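PDB 5ZRD: tyrosinase from Burkholderia thailandensis, which probably hydroxylates monophenols to catechols and oxidises these further at a dicopper centre, and works at acidic pH. Local coordinates for residues Asp231-Asn235 against Leu415-Pro419; Lys240-Cys244 against Val270-Glu274. One frame throughout, in Å; residues are numbered along the deposited sequence.

The two contacts lie about 13 Å apart, centre to centre, and are connected through helix 237-244: 240-244 is its last turn, and interaction 1 packs on it through Pro232, Leu415 and Leu416. Along the chain the order is 231-235, 240-244, 270-274, 415-419, so interaction 1 joins residues far apart in sequence and interaction 2 falls between its halves. Interaction 1 is at the surface, about 22 Å from the centre of the chain. Interaction 2 is buried, about 13 Å from that centre. The helix therefore touches both the segment after helix 410-415 and the loop before helix 274-285, which carries copper ligands His277 and His281.

Interaction 1 (Asp231-Asn235 against Leu415-Pro419); sequences DPTRN and LLAVP
Arg234 reaches across to the 415-419 segment and makes the largest share of this contact. Its CG sits between the backbone N and the carbonyl carbon (chi1 70°), and the chain bends at chi3. This takes the guanidinium to the backbone of the other segment. NH2 of Arg234 gives a weak hydrogen bond to Ala417 O at 3.1 Å, with an N-H...O angle of 122°. Arg234 NH2 also lies 3.1 Å from Leu415 O. Both carbonyl oxygens stand oblique to the guanidinium plane. Pro419 comes from the opposite direction and lies over one face of the group. Pro419 CD is 3.5 Å above that plane, offset toward the rim, and Pro419 CG is 3.3 Å from Arg234 NH1.

Leu415 sets a methyl against the backbone: with CG anti to the backbone N (chi1 171°), Leu415 CD1 is 3.4 Å from Pro232 O. Pro232 and Leu415 both touch Tyr238 of helix 237-244.

Within 231-235, Thr233 OG1 accepts from Asn235 N at 3.1 Å, an ST turn, and also hydrogen-bonds to Lys221 O. The contact is surface packing, away from the copper site. It sets the chain leaving helix 410-415 on a loop that holds an ST turn just before helix 237-244.

Interaction 2 (Lys240-Cys244 against Val270-Glu274); sequences KYVRC and VTPVE
The last turn of helix 237-244 packs here on the loop that leads into helix 274-285, the helix that supplies copper ligands His277 and His281 to the dicopper centre of the tyrosinase central domain. Thr271 faces the helix and fills much of the join. Thr271 CG2, anti to the backbone N, lies 3.7 Å from Lys240 O. Thr271 OG1 is beside the Arg243 side chain, which crosses Thr271 at about a right angle, with CD of Arg243 3.5 Å from that oxygen. The same hydroxyl is hydrogen-bonded to a citrate, probably from the crystallisation liquor.

Cys244 lies against the backbone of the loop. Cys244 CA makes a CA-H...O contact with Thr271 O at 3.0 Å, 145° at the hydrogen. SG of Cys244 meets CB of Val273 at 4.0 Å. Tyr241 presents its ring edge to Val273, with Tyr241 CE1 4.5 Å from Val273 CG2. Tyr241 OH is hydrogen-bonded to Glu119 OE2. The Tyr241 side chain is about 5 Å from that of His277 at the nearest atoms, close to the copper ligands.

A water links the two backbones. It donates to Arg243 O at 3.1 Å and accepts from Thr271 N at 2.9 Å. No direct hydrogen bond of the classical kind joins the segments. Their hold therefore comes from apolar packing, one CA-H...O contact and this water, which satisfies a carbonyl and an amide at once.

Interaction 1 (Asp231-Asn235 against Leu415-Pro419)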
ATOM      1  N   ASP A 231      16.069 -16.807  51.959  1.00 62.87           N
ATOM      2  CA  ASP A 231      15.339 -15.583  52.373  1.00 65.04           C
ATOM      3  C   ASP A 231      14.769 -14.744  51.225  1.00 49.52           C
ATOM      4  O   ASP A 231      15.302 -13.709  50.918  1.00 45.58           O
ATOM      5  CB  ASP A 231      16.204 -14.677  53.270  1.00 74.19           C
ATOM      6  CG  ASP A 231      16.536 -15.311  54.622  1.00 84.93           C
ATOM      7  OD1 ASP A 231      15.987 -16.402  54.940  1.00 88.81           O
ATOM      8  OD2 ASP A 231      17.354 -14.702  55.364  1.00 86.72           O
ATOM      9  N   PRO A 232      13.685 -15.203  50.587  1.00 44.19           N
ATOM     10  CA  PRO A 232      13.107 -14.358  49.536  1.00 41.11           C
ATOM     11  C   PRO A 232      12.468 -13.097  50.138  1.00 39.42           C
ATOM     12  O   PRO A 232      11.669 -13.209  51.061  1.00 41.57           O
ATOM     13  CB  PRO A 232      12.089 -15.254  48.804  1.00 41.43           C
ATOM     14  CG  PRO A 232      11.879 -16.454  49.706  1.00 40.97           C
ATOM     15  CD  PRO A 232      13.138 -16.569  50.537  1.00 39.70           C
ATOM     16  N   THR A 233      12.864 -11.927  49.642  1.00 34.73           N
ATOM     17  CA  THR A 233      12.179 -10.656  49.924  1.00 32.93           C
ATOM     18  C   THR A 233      10.815 -10.628  49.216  1.00 37.33           C
ATOM     19  O   THR A 233      10.438 -11.570  48.473  1.00 39.47           O
ATOM     20  CB  THR A 233      13.017  -9.440  49.497  1.00 35.35           C
ATOM     21  OG1 THR A 233      12.877  -9.207  48.089  1.00 32.85           O
ATOM     22  CG2 THR A 233      14.488  -9.585  49.854  1.00 35.06           C
ATOM     23  N   ARG A 234      10.094  -9.531  49.439  1.00 37.36           N
ATOM     24  CA  ARG A 234       8.746  -9.301  48.900  1.00 43.66           C
ATOM     25  C   ARG A 234       8.839  -8.772  47.464  1.00 39.35           C
ATOM     26  O   ARG A 234       7.817  -8.603  46.845  1.00 36.27           O
ATOM     27  CB  ARG A 234       7.937  -8.321  49.779  1.00 46.69           C
ATOM     28  CG  ARG A 234       8.438  -6.877  49.734  1.00 56.57           C
ATOM     29  CD  ARG A 234       7.619  -5.802  50.459  1.00 60.70           C
ATOM     30  NE  ARG A 234       7.819  -5.821  51.900  1.00 61.94           N
ATOM     31  CZ  ARG A 234       7.178  -6.641  52.729  1.00 71.76           C
ATOM     32  NH1 ARG A 234       7.606  -6.751  53.979  1.00 68.83           N
ATOM     33  NH2 ARG A 234       6.125  -7.340  52.308  1.00 55.57           N
ATOM     34  N   ASN A 235      10.032  -8.493  46.953  1.00 37.97           N
ATOM     35  CA  ASN A 235      10.180  -7.910  45.613  1.00 39.54           C
ATOM     36  C   ASN A 235      10.595  -8.908  44.530  1.00 36.42           C
ATOM     37  O   ASN A 235      10.609  -8.523  43.357  1.00 39.15           O
ATOM     38  CB  ASN A 235      11.337  -6.926  45.556  1.00 39.81           C
ATOM     39  CG  ASN A 235      11.192  -5.903  46.639  1.00 46.17           C
ATOM     40  OD1 ASN A 235      12.061  -5.824  47.507  1.00 51.47           O
ATOM     41  ND2 ASN A 235      10.056  -5.218  46.636  1.00 41.73           N
ATOM     42  N   LEU A 415       4.436 -12.961  53.988  1.00 54.22           N
ATOM     43  CA  LEU A 415       5.480 -12.449  53.109  1.00 51.37           C
ATOM     44  C   LEU A 415       4.914 -11.313  52.244  1.00 51.87           C
ATOM     45  O   LEU A 415       5.606 -10.332  52.016  1.00 56.87           O
ATOM     46  CB  LEU A 415       6.019 -13.584  52.239  1.00 51.79           C
ATOM     47  CG  LEU A 415       6.965 -13.132  51.132  1.00 49.65           C
ATOM     48  CD1 LEU A 415       8.324 -12.766  51.708  1.00 43.71           C
ATOM     49  CD2 LEU A 415       7.078 -14.201  50.061  1.00 53.90           C
ATOM     50  N   LEU A 416       3.656 -11.456  51.800  1.00 47.81           N
ATOM     51  CA  LEU A 416       2.913 -10.451  51.019  1.00 54.25           C
ATOM     52  C   LEU A 416       2.311  -9.329  51.895  1.00 54.48           C
ATOM     53  O   LEU A 416       1.702  -8.396  51.348  1.00 56.71           O
ATOM     54  CB  LEU A 416       1.744 -11.140  50.299  1.00 60.90           C
ATOM     55  CG  LEU A 416       2.074 -12.234  49.277  1.00 69.07           C
ATOM     56  CD1 LEU A 416       0.794 -12.702  48.574  1.00 66.49           C
ATOM     57  CD2 LEU A 416       3.119 -11.760  48.265  1.00 68.92           C
ATOM     58  N   ALA A 417       2.366  -9.427  53.220  1.00 45.34           N
ATOM     59  CA  ALA A 417       1.689  -8.454  54.104  1.00 45.03           C
ATOM     60  C   ALA A 417       2.513  -7.168  54.214  1.00 40.40           C
ATOM     61  O   ALA A 417       3.749  -7.184  54.332  1.00 41.52           O
ATOM     62  CB  ALA A 417       1.468  -9.036  55.491  1.00 42.99           C
ATOM     63  N   VAL A 418       1.788  -6.069  54.256  1.00 41.10           N
ATOM     64  CA  VAL A 418       2.382  -4.783  54.583  1.00 38.86           C
ATOM     65  C   VAL A 418       2.834  -4.820  56.049  1.00 38.19           C
ATOM     66  O   VAL A 418       2.003  -4.963  56.939  1.00 38.05           O
ATOM     67  CB  VAL A 418       1.381  -3.645  54.324  1.00 37.10           C
ATOM     68  CG1 VAL A 418       1.979  -2.276  54.672  1.00 34.56           C
ATOM     69  CG2 VAL A 418       0.877  -3.687  52.882  1.00 35.44           C
ATOM     70  N   PRO A 419       4.144  -4.708  56.309  1.00 37.95           N
ATOM     71  CA  PRO A 419       4.573  -4.553  57.700  1.00 42.09           C
ATOM     72  C   PRO A 419       3.810  -3.387  58.353  1.00 48.68           C
ATOM     73  O   PRO A 419       3.613  -2.368  57.686  1.00 48.74           O
ATOM     74  CB  PRO A 419       6.070  -4.204  57.663  1.00 42.04           C
ATOM     75  CG  PRO A 419       6.507  -4.590  56.261  1.00 40.90           C
ATOM     76  CD  PRO A 419       5.266  -4.473  55.394  1.00 38.81           C
TER

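Interaction 2 (Lys240-Cys244 against Val270-Glu274)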
ATOM      1  N   LYS A 240       6.561 -12.684  43.575  1.00 29.19           N
ATOM      2  CA  LYS A 240       5.636 -12.353  42.501  1.00 32.20           C
ATOM      3  C   LYS A 240       4.801 -13.591  42.111  1.00 29.90           C
ATOM      4  O   LYS A 240       3.622 -13.480  41.836  1.00 26.29           O
ATOM      5  CB  LYS A 240       6.417 -11.791  41.311  1.00 38.40           C
ATOM      6  CG  LYS A 240       6.766 -10.309  41.377  1.00 43.37           C
ATOM      7  CD  LYS A 240       6.820  -9.702  39.979  1.00 54.85           C
ATOM      8  CE  LYS A 240       7.170  -8.225  39.942  1.00 61.34           C
ATOM      9  NZ  LYS A 240       5.964  -7.374  40.086  1.00 65.37           N
ATOM     10  N   TYR A 241       5.398 -14.790  42.128  1.00 29.82           N
ATOM     11  CA  TYR A 241       4.666 -16.038  41.836  1.00 28.60           C
ATOM     12  C   TYR A 241       3.637 -16.334  42.937  1.00 29.23           C
ATOM     13  O   TYR A 241       2.505 -16.704  42.638  1.00 25.66           O
ATOM     14  CB  TYR A 241       5.642 -17.189  41.677  1.00 28.04           C
ATOM     15  CG  TYR A 241       6.088 -17.537  40.280  1.00 31.60           C
ATOM     16  CD1 TYR A 241       5.178 -17.653  39.235  1.00 34.03           C
ATOM     17  CD2 TYR A 241       7.408 -17.880  40.022  1.00 29.82           C
ATOM     18  CE1 TYR A 241       5.585 -18.003  37.954  1.00 33.25           C
ATOM     19  CE2 TYR A 241       7.819 -18.256  38.754  1.00 29.52           C
ATOM     20  CZ  TYR A 241       6.907 -18.323  37.715  1.00 32.07           C
ATOM     21  OH  TYR A 241       7.282 -18.725  36.461  1.00 33.18           O
ATOM     22  N   VAL A 242       4.007 -16.109  44.198  1.00 29.73           N
ATOM     23  CA  VAL A 242       3.063 -16.248  45.325  1.00 30.28           C
ATOM     24  C   VAL A 242       1.898 -15.280  45.125  1.00 31.47           C
ATOM     25  O   VAL A 242       0.740 -15.700  45.153  1.00 32.38           O
ATOM     26  CB  VAL A 242       3.708 -16.044  46.711  1.00 35.31           C
ATOM     27  CG1 VAL A 242       2.656 -16.046  47.808  1.00 35.55           C
ATOM     28  CG2 VAL A 242       4.793 -17.074  47.021  1.00 31.18           C
ATOM     29  N   ARG A 243       2.185 -14.021  44.824  1.00 35.00           N
ATOM     30  CA  ARG A 243       1.107 -13.021  44.563  1.00 36.12           C
ATOM     31  C   ARG A 243       0.136 -13.500  43.471  1.00 34.92           C
ATOM     32  O   ARG A 243      -1.090 -13.282  43.587  1.00 35.95           O
ATOM     33  CB  ARG A 243       1.665 -11.679  44.076  1.00 43.63           C
ATOM     34  CG  ARG A 243       1.933 -10.653  45.162  1.00 58.08           C
ATOM     35  CD  ARG A 243       1.444  -9.258  44.812  1.00 63.51           C
ATOM     36  NE  ARG A 243       1.890  -8.354  45.864  1.00 77.34           N
ATOM     37  CZ  ARG A 243       1.231  -8.115  47.000  1.00 82.18           C
ATOM     38  NH1 ARG A 243      -0.040  -8.465  47.118  1.00 70.86           N
ATOM     39  NH2 ARG A 243       1.853  -7.521  48.010  1.00 79.78           N
ATOM     40  N   CYS A 244       0.662 -14.063  42.369  1.00 31.82           N
ATOM     41  CA  CYS A 244      -0.215 -14.333  41.234  1.00 28.92           C
ATOM     42  C   CYS A 244      -1.275 -15.364  41.630  1.00 29.14           C
ATOM     43  O   CYS A 244      -2.384 -15.303  41.100  1.00 27.32           O
ATOM     44  CB  CYS A 244       0.555 -14.733  39.983  1.00 32.99           C
ATOM     45  SG  CYS A 244       1.107 -16.456  39.895  1.00 31.22           S
ATOM     46  N   VAL A 270      -2.878  -6.472  41.874  1.00 35.97           N
ATOM     47  CA  VAL A 270      -2.893  -7.863  41.431  1.00 35.02           C
ATOM     48  C   VAL A 270      -1.687  -8.119  40.517  1.00 32.66           C
ATOM     49  O   VAL A 270      -1.219  -7.242  39.799  1.00 31.12           O
ATOM     50  CB  VAL A 270      -4.219  -8.263  40.767  1.00 38.10           C
ATOM     51  CG1 VAL A 270      -5.414  -7.820  41.588  1.00 38.90           C
ATOM     52  CG2 VAL A 270      -4.335  -7.748  39.373  1.00 41.61           C
ATOM     53  N   THR A 271      -1.208  -9.349  40.569  1.00 33.77           N
ATOM     54  CA  THR A 271      -0.109  -9.801  39.761  1.00 32.06           C
ATOM     55  C   THR A 271      -0.572 -10.978  38.897  1.00 31.31           C
ATOM     56  O   THR A 271      -0.934 -12.004  39.440  1.00 27.32           O
ATOM     57  CB  THR A 271       1.075 -10.276  40.610  1.00 30.79           C
ATOM     58  OG1 THR A 271       1.517  -9.146  41.352  1.00 31.58           O
ATOM     59  CG2 THR A 271       2.207 -10.827  39.765  1.00 30.80           C
ATOM     60  N   PRO A 272      -0.515 -10.830  37.574  1.00 29.76           N
ATOM     61  CA  PRO A 272      -0.809 -11.891  36.649  1.00 31.69           C
ATOM     62  C   PRO A 272       0.328 -12.920  36.615  1.00 31.68           C
ATOM     63  O   PRO A 272       1.504 -12.601  36.884  1.00 31.20           O
ATOM     64  CB  PRO A 272      -0.936 -11.207  35.286  1.00 30.90           C
ATOM     65  CG  PRO A 272      -0.015 -10.000  35.391  1.00 28.82           C
ATOM     66  CD  PRO A 272       0.086  -9.696  36.866  1.00 29.31           C
ATOM     67  N   VAL A 273      -0.014 -14.152  36.276  1.00 28.30           N
ATOM     68  CA  VAL A 273       1.019 -15.164  36.191  1.00 27.09           C
ATOM     69  C   VAL A 273       2.044 -14.769  35.118  1.00 26.95           C
ATOM     70  O   VAL A 273       3.193 -15.176  35.192  1.00 27.64           O
ATOM     71  CB  VAL A 273       0.460 -16.571  35.909  1.00 26.26           C
ATOM     72  CG1 VAL A 273      -0.222 -16.688  34.559  1.00 25.15           C
ATOM     73  CG2 VAL A 273       1.574 -17.598  36.033  1.00 28.36           C
ATOM     74  N   GLU A 274       1.614 -13.986  34.125  1.00 26.35           N
ATOM     75  CA  GLU A 274       2.472 -13.555  33.029  1.00 27.26           C
ATOM     76  C   GLU A 274       3.689 -12.748  33.532  1.00 27.60           C
ATOM     77  O   GLU A 274       4.700 -12.707  32.842  1.00 26.45           O
ATOM     78  CB  GLU A 274       1.702 -12.719  32.006  1.00 25.40           C
ATOM     79  CG  GLU A 274       2.395 -12.657  30.665  1.00 25.93           C
ATOM     80  CD  GLU A 274       1.661 -11.883  29.578  1.00 29.28           C
ATOM     81  OE1 GLU A 274       2.146 -11.898  28.380  1.00 25.74           O
ATOM     82  OE2 GLU A 274       0.657 -11.199  29.928  1.00 28.49           O
TER
HETATM   83  O   HOH W   1      -2.812 -11.137  42.256  1.00 29.17           O